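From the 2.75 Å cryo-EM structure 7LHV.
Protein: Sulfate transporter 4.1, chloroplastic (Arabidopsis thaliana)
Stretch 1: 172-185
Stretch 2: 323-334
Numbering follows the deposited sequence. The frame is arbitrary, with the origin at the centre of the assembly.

Stretch 1 172-185: ELHIELAILLALLV
Stretch 2, residues 323-334: FPRSFDHAKTLL

How do the two backbones lie against each other? Residues 173-185 form a regular α-helix, with phi/psi near -64/-41; Leu177 N bonds to Leu173 O at 2.9 Å, and the same i to i-4 pattern continues along the helix. Stretch 2 begins extended at Phe323 and Pro324 (psi near 150°), bends through Arg325 (-117/2) and Ser326 (-115/45), makes a 3-10 turn at 327-329 and runs into a helix that continues beyond Leu334. The two helix axes approach to 10.1 Å, with 60° between their N-to-C directions (signed crossing angle -60°). The register is set by CA-CA distances: Glu176 CA to Ser326 CA 6.3 Å, Leu180 CA to Pro324 CA 6.0 Å, Leu181 CA to Leu333 CA 6.5 Å and Leu184 CA to Leu334 CA 7.5 Å. Together the stretches bury 769 Å².

What holds the polar end? Glu176 points toward stretch 2 with chi1 m and chi2 t, an extended chain that carries its carboxylate to the bend. There Ser326, also m, donates from OG to Glu176 OE1 in a very short hydrogen bond of 2.5 Å. The other oxygen, Glu176 OE2, lies 3.7 Å from Arg325 NH2. This long salt bridge is one of charge alone: the oxygen sits well out of the guanidinium plane, and no N-H points at it. Arg325 is folded, with chi1 m, chi2 at 92° between wells, chi3 p and chi4 at 84°. Beside this pair, Leu173 (t, p) places CD1 3.7 Å from Ser326 OG.

Why does Leu180 meet so many partners? Its CA-to-CB bond points toward stretch 2, and its t, p rotamer spreads the two methyls over different neighbours. Leu180 CD1 lies over one face of the Phe327 ring, 4.2 Å from the ring centroid and 19° off the normal, a CH-pi contact. That ring reaches back although its CA-to-CB bond points away; chi1 is -87° and chi2 -84°. Leu180 CD2 instead packs 3.6 Å from Leu333 CD1 and 4.1 Å from Ala330 CB, and comes within 3.1 Å of Ser326 O. Leu183, again t, p, extends the apolar patch: its CD2 is 3.8 Å from Pro324 CG and 3.9 Å from Phe327 CZ. The proline ring is C-gamma exo.

How does the second helix lock into the first? Leu333 (m, t) points toward stretch 1 as a knob among Leu177, Leu180, Leu181 and Leu184. Leu177 (m, t) starts sideways, yet its end comes nearer, so CD2 reaches Leu333 CD1 at 3.7 Å and His329 CB also at 3.7 Å. Leu181 starts sideways too, but t, p brings its CD1 3.9 Å from Leu333 CB. The CA-to-CB bond of Leu184 (m, t) points toward stretch 2, and its CD1 lies 3.7 Å from Leu333 CB. The hole is thus lined by leucines in both rotamers, m, t at Leu177 and Leu184 and t, p at Leu180 and Leu181.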

ATOM      1  N   GLU A 172      36.294 -12.406   6.245  1.00 88.51           N
ATOM      2  CA  GLU A 172      35.919 -13.204   7.403  1.00 88.51           C
ATOM      3  C   GLU A 172      34.613 -12.742   8.021  1.00 88.51           C
ATOM      4  O   GLU A 172      33.809 -13.572   8.451  1.00 88.51           O
ATOM      5  CB  GLU A 172      37.031 -13.165   8.459  1.00 88.51           C
ATOM      6  CG  GLU A 172      36.747 -14.008   9.691  1.00 88.51           C
ATOM      7  CD  GLU A 172      36.677 -15.490   9.379  1.00 88.51           C
ATOM      8  OE1 GLU A 172      37.301 -15.923   8.387  1.00 88.51           O
ATOM      9  OE2 GLU A 172      35.996 -16.224  10.125  1.00 88.51           O
ATOM     10  N   LEU A 173      34.386 -11.429   8.083  1.00 80.43           N
ATOM     11  CA  LEU A 173      33.076 -10.927   8.476  1.00 80.43           C
ATOM     12  C   LEU A 173      32.038 -11.184   7.393  1.00 80.43           C
ATOM     13  O   LEU A 173      30.843 -11.268   7.694  1.00 80.43           O
ATOM     14  CB  LEU A 173      33.159  -9.435   8.795  1.00 80.43           C
ATOM     15  CG  LEU A 173      31.930  -8.810   9.456  1.00 80.43           C
ATOM     16  CD1 LEU A 173      31.638  -9.486  10.783  1.00 80.43           C
ATOM     17  CD2 LEU A 173      32.124  -7.318   9.641  1.00 80.43           C
ATOM     18  N   HIS A 174      32.471 -11.319   6.136  1.00 80.37           N
ATOM     19  CA  HIS A 174      31.539 -11.636   5.058  1.00 80.37           C
ATOM     20  C   HIS A 174      30.844 -12.968   5.302  1.00 80.37           C
ATOM     21  O   HIS A 174      29.630 -13.091   5.109  1.00 80.37           O
ATOM     22  CB  HIS A 174      32.272 -11.675   3.718  1.00 80.37           C
ATOM     23  CG  HIS A 174      32.381 -10.346   3.043  1.00 80.37           C
ATOM     24  ND1 HIS A 174      31.613 -10.004   1.951  1.00 80.37           N
ATOM     25  CD2 HIS A 174      33.177  -9.281   3.292  1.00 80.37           C
ATOM     26  CE1 HIS A 174      31.925  -8.781   1.562  1.00 80.37           C
ATOM     27  NE2 HIS A 174      32.872  -8.319   2.359  1.00 80.37           N
ATOM     28  N   ILE A 175      31.603 -13.978   5.727  1.00 70.23           N
ATOM     29  CA  ILE A 175      31.038 -15.309   5.929  1.00 70.23           C
ATOM     30  C   ILE A 175      30.011 -15.291   7.053  1.00 70.23           C
ATOM     31  O   ILE A 175      28.898 -15.814   6.915  1.00 70.23           O
ATOM     32  CB  ILE A 175      32.164 -16.319   6.207  1.00 70.23           C
ATOM     33  CG1 ILE A 175      33.007 -16.527   4.949  1.00 70.23           C
ATOM     34  CG2 ILE A 175      31.591 -17.625   6.715  1.00 70.23           C
ATOM     35  CD1 ILE A 175      34.387 -17.062   5.227  1.00 70.23           C
ATOM     36  N   GLU A 176      30.377 -14.694   8.191  1.00 72.26           N
ATOM     37  CA  GLU A 176      29.457 -14.633   9.321  1.00 72.26           C
ATOM     38  C   GLU A 176      28.223 -13.812   8.979  1.00 72.26           C
ATOM     39  O   GLU A 176      27.108 -14.157   9.383  1.00 72.26           O
ATOM     40  CB  GLU A 176      30.163 -14.059  10.547  1.00 72.26           C
ATOM     41  CG  GLU A 176      31.336 -14.889  11.030  1.00 72.26           C
ATOM     42  CD  GLU A 176      31.985 -14.308  12.270  1.00 72.26           C
ATOM     43  OE1 GLU A 176      31.495 -13.273  12.766  1.00 72.26           O
ATOM     44  OE2 GLU A 176      32.981 -14.888  12.749  1.00 72.26           O
ATOM     45  N   LEU A 177      28.404 -12.721   8.235  1.00 67.17           N
ATOM     46  CA  LEU A 177      27.265 -11.910   7.828  1.00 67.17           C
ATOM     47  C   LEU A 177      26.338 -12.682   6.902  1.00 67.17           C
ATOM     48  O   LEU A 177      25.114 -12.584   7.022  1.00 67.17           O
ATOM     49  CB  LEU A 177      27.749 -10.624   7.164  1.00 67.17           C
ATOM     50  CG  LEU A 177      28.167  -9.505   8.117  1.00 67.17           C
ATOM     51  CD1 LEU A 177      28.838  -8.382   7.350  1.00 67.17           C
ATOM     52  CD2 LEU A 177      26.964  -8.991   8.877  1.00 67.17           C
ATOM     53  N   ALA A 178      26.897 -13.458   5.971  1.00 58.94           N
ATOM     54  CA  ALA A 178      26.061 -14.255   5.075  1.00 58.94           C
ATOM     55  C   ALA A 178      25.294 -15.330   5.837  1.00 58.94           C
ATOM     56  O   ALA A 178      24.107 -15.564   5.572  1.00 58.94           O
ATOM     57  CB  ALA A 178      26.917 -14.883   3.979  1.00 58.94           C
ATOM     58  N   ILE A 179      25.951 -15.995   6.790  1.00 56.51           N
ATOM     59  CA  ILE A 179      25.276 -17.026   7.573  1.00 56.51           C
ATOM     60  C   ILE A 179      24.171 -16.416   8.432  1.00 56.51           C
ATOM     61  O   ILE A 179      23.064 -16.968   8.537  1.00 56.51           O
ATOM     62  CB  ILE A 179      26.301 -17.798   8.420  1.00 56.51           C
ATOM     63  CG1 ILE A 179      27.263 -18.561   7.511  1.00 56.51           C
ATOM     64  CG2 ILE A 179      25.604 -18.752   9.361  1.00 56.51           C
ATOM     65  CD1 ILE A 179      28.498 -19.054   8.215  1.00 56.51           C
ATOM     66  N   LEU A 180      24.446 -15.269   9.055  1.00 56.32           N
ATOM     67  CA  LEU A 180      23.415 -14.586   9.829  1.00 56.32           C
ATOM     68  C   LEU A 180      22.266 -14.137   8.940  1.00 56.32           C
ATOM     69  O   LEU A 180      21.100 -14.186   9.347  1.00 56.32           O
ATOM     70  CB  LEU A 180      24.018 -13.393  10.567  1.00 56.32           C
ATOM     71  CG  LEU A 180      23.023 -12.499  11.304  1.00 56.32           C
ATOM     72  CD1 LEU A 180      22.480 -13.199  12.534  1.00 56.32           C
ATOM     73  CD2 LEU A 180      23.667 -11.181  11.669  1.00 56.32           C
ATOM     74  N   LEU A 181      22.574 -13.683   7.724  1.00 52.48           N
ATOM     75  CA  LEU A 181      21.527 -13.303   6.787  1.00 52.48           C
ATOM     76  C   LEU A 181      20.654 -14.496   6.440  1.00 52.48           C
ATOM     77  O   LEU A 181      19.430 -14.369   6.336  1.00 52.48           O
ATOM     78  CB  LEU A 181      22.152 -12.705   5.529  1.00 52.48           C
ATOM     79  CG  LEU A 181      21.217 -11.980   4.568  1.00 52.48           C
ATOM     80  CD1 LEU A 181      20.495 -10.873   5.288  1.00 52.48           C
ATOM     81  CD2 LEU A 181      22.008 -11.418   3.408  1.00 52.48           C
ATOM     82  N   ALA A 182      21.266 -15.665   6.259  1.00 50.64           N
ATOM     83  CA  ALA A 182      20.487 -16.871   5.998  1.00 50.64           C
ATOM     84  C   ALA A 182      19.583 -17.213   7.174  1.00 50.64           C
ATOM     85  O   ALA A 182      18.421 -17.586   6.985  1.00 50.64           O
ATOM     86  CB  ALA A 182      21.417 -18.037   5.675  1.00 50.64           C
ATOM     87  N   LEU A 183      20.103 -17.093   8.399  1.00 51.41           N
ATOM     88  CA  LEU A 183      19.281 -17.370   9.577  1.00 51.41           C
ATOM     89  C   LEU A 183      18.107 -16.405   9.680  1.00 51.41           C
ATOM     90  O   LEU A 183      16.978 -16.814   9.978  1.00 51.41           O
ATOM     91  CB  LEU A 183      20.132 -17.301  10.843  1.00 51.41           C
ATOM     92  CG  LEU A 183      19.367 -17.457  12.155  1.00 51.41           C
ATOM     93  CD1 LEU A 183      18.779 -18.848  12.265  1.00 51.41           C
ATOM     94  CD2 LEU A 183      20.269 -17.161  13.335  1.00 51.41           C
ATOM     95  N   LEU A 184      18.355 -15.116   9.444  1.00 49.20           N
ATOM     96  CA  LEU A 184      17.280 -14.131   9.504  1.00 49.20           C
ATOM     97  C   LEU A 184      16.244 -14.383   8.418  1.00 49.20           C
ATOM     98  O   LEU A 184      15.039 -14.255   8.658  1.00 49.20           O
ATOM     99  CB  LEU A 184      17.852 -12.721   9.381  1.00 49.20           C
ATOM    100  CG  LEU A 184      18.777 -12.264  10.507  1.00 49.20           C
ATOM    101  CD1 LEU A 184      19.445 -10.957  10.138  1.00 49.20           C
ATOM    102  CD2 LEU A 184      18.012 -12.131  11.806  1.00 49.20           C
ATOM    103  N   VAL A 185      16.695 -14.740   7.213  1.00 50.17           N
ATOM    104  CA  VAL A 185      15.767 -15.048   6.133  1.00 50.17           C
ATOM    105  C   VAL A 185      14.916 -16.254   6.496  1.00 50.17           C
ATOM    106  O   VAL A 185      13.700 -16.263   6.275  1.00 50.17           O
ATOM    107  CB  VAL A 185      16.531 -15.266   4.815  1.00 50.17           C
ATOM    108  CG1 VAL A 185      15.660 -15.991   3.811  1.00 50.17           C
ATOM    109  CG2 VAL A 185      16.994 -13.941   4.252  1.00 50.17           C
ATOM    110  N   PHE A 323      26.689 -21.957  15.797  1.00 75.97           N
ATOM    111  CA  PHE A 323      25.746 -20.856  15.866  1.00 75.97           C
ATOM    112  C   PHE A 323      26.393 -19.584  15.324  1.00 75.97           C
ATOM    113  O   PHE A 323      27.611 -19.415  15.411  1.00 75.97           O
ATOM    114  CB  PHE A 323      25.292 -20.626  17.303  1.00 75.97           C
ATOM    115  CG  PHE A 323      24.065 -21.396  17.689  1.00 75.97           C
ATOM    116  CD1 PHE A 323      22.804 -20.868  17.471  1.00 75.97           C
ATOM    117  CD2 PHE A 323      24.172 -22.640  18.286  1.00 75.97           C
ATOM    118  CE1 PHE A 323      21.672 -21.572  17.831  1.00 75.97           C
ATOM    119  CE2 PHE A 323      23.044 -23.348  18.649  1.00 75.97           C
ATOM    120  CZ  PHE A 323      21.793 -22.814  18.421  1.00 75.97           C
ATOM    121  N   PRO A 324      25.604 -18.681  14.744  1.00 80.25           N
ATOM    122  CA  PRO A 324      26.161 -17.395  14.306  1.00 80.25           C
ATOM    123  C   PRO A 324      26.693 -16.590  15.483  1.00 80.25           C
ATOM    124  O   PRO A 324      26.161 -16.644  16.593  1.00 80.25           O
ATOM    125  CB  PRO A 324      24.966 -16.699  13.644  1.00 80.25           C
ATOM    126  CG  PRO A 324      24.044 -17.816  13.257  1.00 80.25           C
ATOM    127  CD  PRO A 324      24.203 -18.851  14.328  1.00 80.25           C
ATOM    128  N   ARG A 325      27.762 -15.835  15.229  1.00 87.46           N
ATOM    129  CA  ARG A 325      28.410 -15.042  16.264  1.00 87.46           C
ATOM    130  C   ARG A 325      28.361 -13.541  16.013  1.00 87.46           C
ATOM    131  O   ARG A 325      28.905 -12.779  16.821  1.00 87.46           O
ATOM    132  CB  ARG A 325      29.877 -15.462  16.428  1.00 87.46           C
ATOM    133  CG  ARG A 325      30.103 -16.631  17.366  1.00 87.46           C
ATOM    134  CD  ARG A 325      30.091 -17.947  16.614  1.00 87.46           C
ATOM    135  NE  ARG A 325      31.016 -17.929  15.486  1.00 87.46           N
ATOM    136  CZ  ARG A 325      32.312 -18.194  15.575  1.00 87.46           C
ATOM    137  NH1 ARG A 325      32.877 -18.505  16.731  1.00 87.46           N
ATOM    138  NH2 ARG A 325      33.061 -18.146  14.477  1.00 87.46           N
ATOM    139  N   SER A 326      27.731 -13.091  14.934  1.00 79.24           N
ATOM    140  CA  SER A 326      27.730 -11.682  14.558  1.00 79.24           C
ATOM    141  C   SER A 326      26.329 -11.088  14.637  1.00 79.24           C
ATOM    142  O   SER A 326      25.894 -10.364  13.741  1.00 79.24           O
ATOM    143  CB  SER A 326      28.313 -11.489  13.161  1.00 79.24           C
ATOM    144  OG  SER A 326      29.727 -11.561  13.187  1.00 79.24           O
ATOM    145  N   PHE A 327      25.614 -11.378  15.726  1.00 71.09           N
ATOM    146  CA  PHE A 327      24.273 -10.828  15.902  1.00 71.09           C
ATOM    147  C   PHE A 327      24.281  -9.308  16.009  1.00 71.09           C
ATOM    148  O   PHE A 327      23.225  -8.683  15.860  1.00 71.09           O
ATOM    149  CB  PHE A 327      23.619 -11.435  17.143  1.00 71.09           C
ATOM    150  CG  PHE A 327      22.898 -12.719  16.878  1.00 71.09           C
ATOM    151  CD1 PHE A 327      21.594 -12.713  16.415  1.00 71.09           C
ATOM    152  CD2 PHE A 327      23.520 -13.935  17.090  1.00 71.09           C
ATOM    153  CE1 PHE A 327      20.927 -13.893  16.172  1.00 71.09           C
ATOM    154  CE2 PHE A 327      22.858 -15.121  16.849  1.00 71.09           C
ATOM    155  CZ  PHE A 327      21.558 -15.100  16.389  1.00 71.09           C
ATOM    156  N   ASP A 328      25.446  -8.703  16.259  1.00 74.53           N
ATOM    157  CA  ASP A 328      25.526  -7.259  16.452  1.00 74.53           C
ATOM    158  C   ASP A 328      25.108  -6.495  15.203  1.00 74.53           C
ATOM    159  O   ASP A 328      24.607  -5.369  15.304  1.00 74.53           O
ATOM    160  CB  ASP A 328      26.945  -6.869  16.862  1.00 74.53           C
ATOM    161  CG  ASP A 328      27.305  -7.360  18.253  1.00 74.53           C
ATOM    162  OD1 ASP A 328      26.387  -7.488  19.093  1.00 74.53           O
ATOM    163  OD2 ASP A 328      28.503  -7.616  18.504  1.00 74.53           O
ATOM    164  N   HIS A 329      25.300  -7.082  14.024  1.00 69.06           N
ATOM    165  CA  HIS A 329      24.889  -6.466  12.772  1.00 69.06           C
ATOM    166  C   HIS A 329      23.492  -6.881  12.346  1.00 69.06           C
ATOM    167  O   HIS A 329      23.042  -6.477  11.269  1.00 69.06           O
ATOM    168  CB  HIS A 329      25.877  -6.812  11.654  1.00 69.06           C
ATOM    169  CG  HIS A 329      27.268  -6.317  11.892  1.00 69.06           C
ATOM    170  ND1 HIS A 329      27.708  -5.089  11.451  1.00 69.06           N
ATOM    171  CD2 HIS A 329      28.323  -6.895  12.509  1.00 69.06           C
ATOM    172  CE1 HIS A 329      28.973  -4.926  11.795  1.00 69.06           C
ATOM    173  NE2 HIS A 329      29.369  -6.010  12.437  1.00 69.06           N
ATOM    174  N   ALA A 330      22.797  -7.670  13.167  1.00 64.64           N
ATOM    175  CA  ALA A 330      21.520  -8.233  12.747  1.00 64.64           C
ATOM    176  C   ALA A 330      20.527  -7.148  12.362  1.00 64.64           C
ATOM    177  O   ALA A 330      19.816  -7.285  11.363  1.00 64.64           O
ATOM    178  CB  ALA A 330      20.947  -9.119  13.852  1.00 64.64           C
ATOM    179  N   LYS A 331      20.468  -6.055  13.129  1.00 69.98           N
ATOM    180  CA  LYS A 331      19.515  -4.992  12.818  1.00 69.98           C
ATOM    181  C   LYS A 331      19.805  -4.343  11.472  1.00 69.98           C
ATOM    182  O   LYS A 331      18.889  -3.824  10.823  1.00 69.98           O
ATOM    183  CB  LYS A 331      19.507  -3.940  13.927  1.00 69.98           C
ATOM    184  CG  LYS A 331      19.014  -4.460  15.267  1.00 69.98           C
ATOM    185  CD  LYS A 331      19.110  -3.403  16.355  1.00 69.98           C
ATOM    186  CE  LYS A 331      18.703  -3.957  17.714  1.00 69.98           C
ATOM    187  NZ  LYS A 331      18.850  -2.942  18.797  1.00 69.98           N
ATOM    188  N   THR A 332      21.062  -4.359  11.036  1.00 68.91           N
ATOM    189  CA  THR A 332      21.390  -3.816   9.724  1.00 68.91           C
ATOM    190  C   THR A 332      20.868  -4.710   8.606  1.00 68.91           C
ATOM    191  O   THR A 332      20.665  -4.241   7.481  1.00 68.91           O
ATOM    192  CB  THR A 332      22.904  -3.642   9.611  1.00 68.91           C
ATOM    193  OG1 THR A 332      23.381  -2.943  10.766  1.00 68.91           O
ATOM    194  CG2 THR A 332      23.273  -2.846   8.368  1.00 68.91           C
ATOM    195  N   LEU A 333      20.643  -5.992   8.894  1.00 60.42           N
ATOM    196  CA  LEU A 333      20.321  -6.975   7.870  1.00 60.42           C
ATOM    197  C   LEU A 333      18.828  -7.236   7.707  1.00 60.42           C
ATOM    198  O   LEU A 333      18.451  -7.995   6.813  1.00 60.42           O
ATOM    199  CB  LEU A 333      21.040  -8.291   8.164  1.00 60.42           C
ATOM    200  CG  LEU A 333      22.555  -8.183   8.001  1.00 60.42           C
ATOM    201  CD1 LEU A 333      23.256  -9.418   8.534  1.00 60.42           C
ATOM    202  CD2 LEU A 333      22.920  -7.922   6.553  1.00 60.42           C
ATOM    203  N   LEU A 334      17.971  -6.645   8.540  1.00 58.68           N
ATOM    204  CA  LEU A 334      16.532  -6.788   8.319  1.00 58.68           C
ATOM    205  C   LEU A 334      16.088  -6.269   6.955  1.00 58.68           C
ATOM    206  O   LEU A 334      15.296  -6.961   6.290  1.00 58.68           O
ATOM    207  CB  LEU A 334      15.748  -6.110   9.449  1.00 58.68           C
ATOM    208  CG  LEU A 334      15.503  -6.858  10.768  1.00 58.68           C
ATOM    209  CD1 LEU A 334      14.645  -8.087  10.546  1.00 58.68           C
ATOM    210  CD2 LEU A 334      16.774  -7.234  11.481  1.00 58.68           C
TER